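Local atomic coordinates of diphthine synthase (Aeropyrum pernix, PDB entry 1WDE), a protein that probably transfers three methyl groups from S-adenosyl-L-methionine to the amino group of a modified side chain of translation elongation factor 2, a step in diphthamide biosynthesis. Residues S46-L49 against Y50-V54; V180-S183 against P184-V188. One frame throughout, in Å; residues are numbered along the deposited sequence.

Contact 1: residues S46-L49 against Y50-V54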
loop_
_atom_site.group_PDB
_atom_site.type_symbol
_atom_site.label_atom_id
_atom_site.label_comp_id
_atom_site.label_asym_id
_atom_site.label_seq_id
_atom_site.Cartn_x
_atom_site.Cartn_y
_atom_site.Cartn_z
ATOM N N SER A 46 0.399 -3.723 -12.921
ATOM C CA SER A 46 1.449 -2.870 -13.473
ATOM C C SER A 46 1.981 -3.319 -14.830
ATOM O O SER A 46 3.143 -3.078 -15.144
ATOM C CB SER A 46 2.613 -2.795 -12.490
ATOM O OG SER A 46 3.215 -4.069 -12.360
ATOM N N SER A 47 1.140 -3.960 -15.637
ATOM C CA SER A 47 1.571 -4.428 -16.957
ATOM C C SER A 47 1.959 -3.274 -17.871
ATOM O O SER A 47 2.878 -3.383 -18.682
ATOM C CB SER A 47 0.458 -5.241 -17.627
ATOM O OG SER A 47 0.191 -6.435 -16.908
ATOM N N TRP A 48 1.250 -2.167 -17.724
ATOM C CA TRP A 48 1.472 -0.975 -18.526
ATOM C C TRP A 48 2.839 -0.340 -18.279
ATOM O O TRP A 48 3.344 0.385 -19.131
ATOM C CB TRP A 48 0.397 0.069 -18.198
ATOM C CG TRP A 48 0.511 0.560 -16.770
ATOM C CD1 TRP A 48 0.081 -0.085 -15.640
ATOM C CD2 TRP A 48 1.226 1.722 -16.319
ATOM N NE1 TRP A 48 0.494 0.596 -14.521
ATOM C CE2 TRP A 48 1.200 1.707 -14.908
ATOM C CE3 TRP A 48 1.894 2.768 -16.972
ATOM C CZ2 TRP A 48 1.822 2.701 -14.131
ATOM C CZ3 TRP A 48 2.512 3.753 -16.202
ATOM C CH2 TRP A 48 2.472 3.709 -14.794
ATOM N N LEU A 49 3.425 -0.607 -17.113
ATOM C CA LEU A 49 4.699 0.002 -16.725
ATOM C C LEU A 49 5.827 -0.113 -17.748
ATOM O O LEU A 49 6.313 0.900 -18.244
ATOM C CB LEU A 49 5.160 -0.563 -15.376
ATOM C CG LEU A 49 6.459 0.007 -14.796
ATOM C CD1 LEU A 49 6.333 1.504 -14.594
ATOM C CD2 LEU A 49 6.779 -0.695 -13.495
ATOM N N TYR A 50 6.245 -1.342 -18.037
ATOM C CA TYR A 50 7.306 -1.612 -19.010
ATOM C C TYR A 50 7.121 -0.757 -20.267
ATOM O O TYR A 50 7.999 0.026 -20.632
ATOM C CB TYR A 50 7.288 -3.095 -19.388
ATOM C CG TYR A 50 8.503 -3.589 -20.154
ATOM C CD1 TYR A 50 9.735 -3.776 -19.510
ATOM C CD2 TYR A 50 8.415 -3.900 -21.514
ATOM C CE1 TYR A 50 10.848 -4.264 -20.205
ATOM C CE2 TYR A 50 9.525 -4.390 -22.221
ATOM C CZ TYR A 50 10.735 -4.570 -21.559
ATOM O OH TYR A 50 11.824 -5.072 -22.242
ATOM N N LYS A 51 5.979 -0.915 -20.929
ATOM C CA LYS A 51 5.670 -0.155 -22.143
ATOM C C LYS A 51 5.821 1.352 -21.967
ATOM O O LYS A 51 6.389 2.021 -22.826
ATOM C CB LYS A 51 4.240 -0.452 -22.610
ATOM C CG LYS A 51 3.677 0.587 -23.591
ATOM C CD LYS A 51 2.168 0.421 -23.783
ATOM C CE LYS A 51 1.528 1.676 -24.375
ATOM N NZ LYS A 51 2.162 2.087 -25.659
ATOM N N SER A 52 5.297 1.886 -20.864
ATOM C CA SER A 52 5.366 3.324 -20.582
ATOM C C SER A 52 6.794 3.824 -20.402
ATOM O O SER A 52 7.139 4.915 -20.851
ATOM C CB SER A 52 4.559 3.662 -19.324
ATOM O OG SER A 52 4.701 5.035 -18.986
ATOM N N VAL A 53 7.612 3.027 -19.727
ATOM C CA VAL A 53 9.011 3.375 -19.502
ATOM C C VAL A 53 9.716 3.364 -20.870
ATOM O O VAL A 53 10.236 4.390 -21.313
ATOM C CB VAL A 53 9.683 2.344 -18.548
ATOM C CG1 VAL A 53 11.165 2.645 -18.410
ATOM C CG2 VAL A 53 9.022 2.402 -17.150
ATOM N N VAL A 54 9.707 2.202 -21.528
ATOM C CA VAL A 54 10.317 2.018 -22.851
ATOM C C VAL A 54 9.985 3.194 -23.749
ATOM O O VAL A 54 10.821 3.682 -24.508
ATOM C CB VAL A 54 9.793 0.728 -23.522
ATOM C CG1 VAL A 54 10.027 0.778 -25.038
ATOM C CG2 VAL A 54 10.486 -0.472 -22.926
HETATM O O HOH W 1 3.995 -3.234 -21.003
#
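Trp48 carries its CG between the backbone N and the carbonyl carbon (chi1 65°), which swings the indole forward along the helix to Ser52. Ser52 sets its OG anti to the backbone N (chi1 176°), which leaves the hydroxyl beside the indole and bonded to Trp15 NE1. The six-membered part of the indole meets Ser52 obliquely, with Trp48 CE3 3.7 Å from Ser52 CB and Trp48 CZ3 3.8 Å from Ser52 OG. An alanine in place of Trp48 would probably leave Ser52 CB without its aromatic neighbour and open a gap beside Pro19 and Gln22. Leu49 and Val53 lie side by side, with Leu49 CD1 3.8 Å from Val53 CG2. Both also touch Val38, so they form the inward side of helix 47-57 in the beta-alpha-beta unit with strands 35-39 and 62-64. Ser52 N bonds to Trp48 O at 3.0 Å, and Val53 N to Leu49 O at 2.9 Å. One residue earlier, a water joins Ser47 and Lys51, donating to Ser47 O (2.6 Å) and accepting from Lys51 N (3.1 Å). The first turn is thus bridged by solvent on its outer side, while direct backbone bonds and apolar contacts hold the rest.

Contact 2: residues V180-S183 against P184-V188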
loop_
_atom_site.group_PDB
_atom_site.type_symbol
_atom_site.label_atom_id
_atom_site.label_comp_id
_atom_site.label_asym_id
_atom_site.label_seq_id
_atom_site.Cartn_x
_atom_site.Cartn_y
_atom_site.Cartn_z
ATOM N N VAL A 180 -1.395 -10.750 -9.621
ATOM C CA VAL A 180 -2.827 -10.643 -9.403
ATOM C C VAL A 180 -3.095 -10.258 -7.947
ATOM O O VAL A 180 -2.626 -10.921 -7.026
ATOM C CB VAL A 180 -3.516 -11.978 -9.734
ATOM C CG1 VAL A 180 -4.982 -11.944 -9.303
ATOM C CG2 VAL A 180 -3.397 -12.242 -11.232
ATOM N N GLN A 181 -3.848 -9.188 -7.733
ATOM C CA GLN A 181 -4.113 -8.773 -6.361
ATOM C C GLN A 181 -5.120 -9.651 -5.646
ATOM O O GLN A 181 -6.096 -10.136 -6.234
ATOM C CB GLN A 181 -4.584 -7.328 -6.307
ATOM C CG GLN A 181 -4.683 -6.784 -4.863
ATOM C CD GLN A 181 -5.071 -5.323 -4.827
ATOM O OE1 GLN A 181 -4.310 -4.472 -4.339
ATOM N NE2 GLN A 181 -6.255 -5.016 -5.340
ATOM N N LEU A 182 -4.848 -9.879 -4.372
ATOM C CA LEU A 182 -5.725 -10.655 -3.505
ATOM C C LEU A 182 -7.053 -9.892 -3.509
ATOM O O LEU A 182 -7.054 -8.660 -3.511
ATOM C CB LEU A 182 -5.145 -10.650 -2.093
ATOM C CG LEU A 182 -5.328 -11.802 -1.112
ATOM C CD1 LEU A 182 -5.456 -11.178 0.253
ATOM C CD2 LEU A 182 -6.541 -12.658 -1.424
ATOM N N SER A 183 -8.178 -10.599 -3.521
ATOM C CA SER A 183 -9.469 -9.914 -3.528
ATOM C C SER A 183 -9.769 -9.378 -2.138
ATOM O O SER A 183 -9.312 -9.939 -1.147
ATOM C CB SER A 183 -10.605 -10.872 -3.929
ATOM O OG SER A 183 -10.784 -11.877 -2.944
ATOM N N PRO A 184 -10.547 -8.283 -2.051
ATOM C CA PRO A 184 -10.907 -7.686 -0.757
ATOM C C PRO A 184 -11.563 -8.718 0.145
ATOM O O PRO A 184 -11.210 -8.855 1.324
ATOM C CB PRO A 184 -11.862 -6.560 -1.153
ATOM C CG PRO A 184 -11.292 -6.107 -2.471
ATOM C CD PRO A 184 -11.009 -7.437 -3.166
ATOM N N GLY A 185 -12.484 -9.489 -0.427
ATOM C CA GLY A 185 -13.175 -10.502 0.346
ATOM C C GLY A 185 -12.248 -11.545 0.924
ATOM O O GLY A 185 -12.387 -11.929 2.082
ATOM N N GLN A 186 -11.302 -12.036 0.127
ATOM C CA GLN A 186 -10.391 -13.022 0.661
ATOM C C GLN A 186 -9.417 -12.360 1.646
ATOM O O GLN A 186 -9.128 -12.919 2.709
ATOM C CB GLN A 186 -9.626 -13.723 -0.467
ATOM C CG GLN A 186 -8.602 -14.717 0.044
ATOM C CD GLN A 186 -8.228 -15.773 -0.981
ATOM O OE1 GLN A 186 -8.208 -15.513 -2.187
ATOM N NE2 GLN A 186 -7.914 -16.970 -0.502
ATOM N N GLY A 187 -8.911 -11.177 1.303
ATOM C CA GLY A 187 -7.978 -10.514 2.210
ATOM C C GLY A 187 -8.584 -10.265 3.587
ATOM O O GLY A 187 -7.959 -10.528 4.619
ATOM N N VAL A 188 -9.813 -9.751 3.596
ATOM C CA VAL A 188 -10.527 -9.451 4.832
ATOM C C VAL A 188 -10.930 -10.715 5.571
ATOM O O VAL A 188 -10.867 -10.757 6.792
ATOM C CB VAL A 188 -11.781 -8.585 4.537
ATOM C CG1 VAL A 188 -12.543 -8.303 5.808
ATOM C CG2 VAL A 188 -11.361 -7.276 3.888
HETATM O O HOH W 2 -8.112 -13.536 -4.066
#
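Leu182 and Ser183 meet the first turn of helix 184-202 in two different ways, one close-packed and one watered. The tight part belongs to Leu182. Its CD1 presses on the backbone of Gly187, 3.3 Å from Gly187 CA, a distance short for two carbons. Gly187 has no side chain, which lets the leucine come near the helix backbone. The other branch, CD2, lies against the aliphatic part of Gln186, 3.3 Å from Gln186 CG. The two side chains cross at about a right angle. Both Leu182 torsions lie away from staggered values (chi1 -149°, chi2 -144°), so the exact placing of its methyls, and the short approach to Gly187, is doubtful.

Ser183 is the N-cap of the helix, and Pro184 is its first residue. The serine OG stands between its backbone N and carbonyl carbon (chi1 66°), and from there it accepts the N-H of Gln186 at 3.1 Å. Ser183 O takes the next amide, Gly187 N, at 2.8 Å in a nearly straight bond. The OG bond gives Gln186 N an acceptor that no preceding turn supplies; the Gly187 bond is the first regular one of the helix. Pro184, buried, packs against Leu173, Leu235 and Tyr245 and so fits the start of the helix to strand 168-173 and helix 232-236.

The loose side lies at Ser183, which is exposed. There a water accepts from Ser183 N at 3.0 Å and donates to Gln186 OE1 at 2.7 Å. In a capping box the side chain of the third helical residue bonds back to the N-cap amide directly; here a water carries that link from Gln186. The Gln186 chain is extended beyond CG and reaches Pro146 as well as the water.

Contacts 1 and 2 are both at the first turn of a helix, but in different parts of the fold. Contact 1 belongs to the five-stranded parallel sheet region, contact 2 to the mixed sheet region. Their centres are 24 Å apart and their nearest atoms about 8 Å, so they do not touch. The side chain of Gln181, in the loop leading to the second helix, touches Pro44, in the loop leading to the first. Contact 2 is the closer to the probable S-adenosyl-L-methionine site: the Pro184 side chain is about 4 Å from that of Leu173, a probable ligand-binding residue. The Trp48 side chain of contact 1 is about 9 Å and 10 Å from those of Ala220 and Gly122, also probable binding residues.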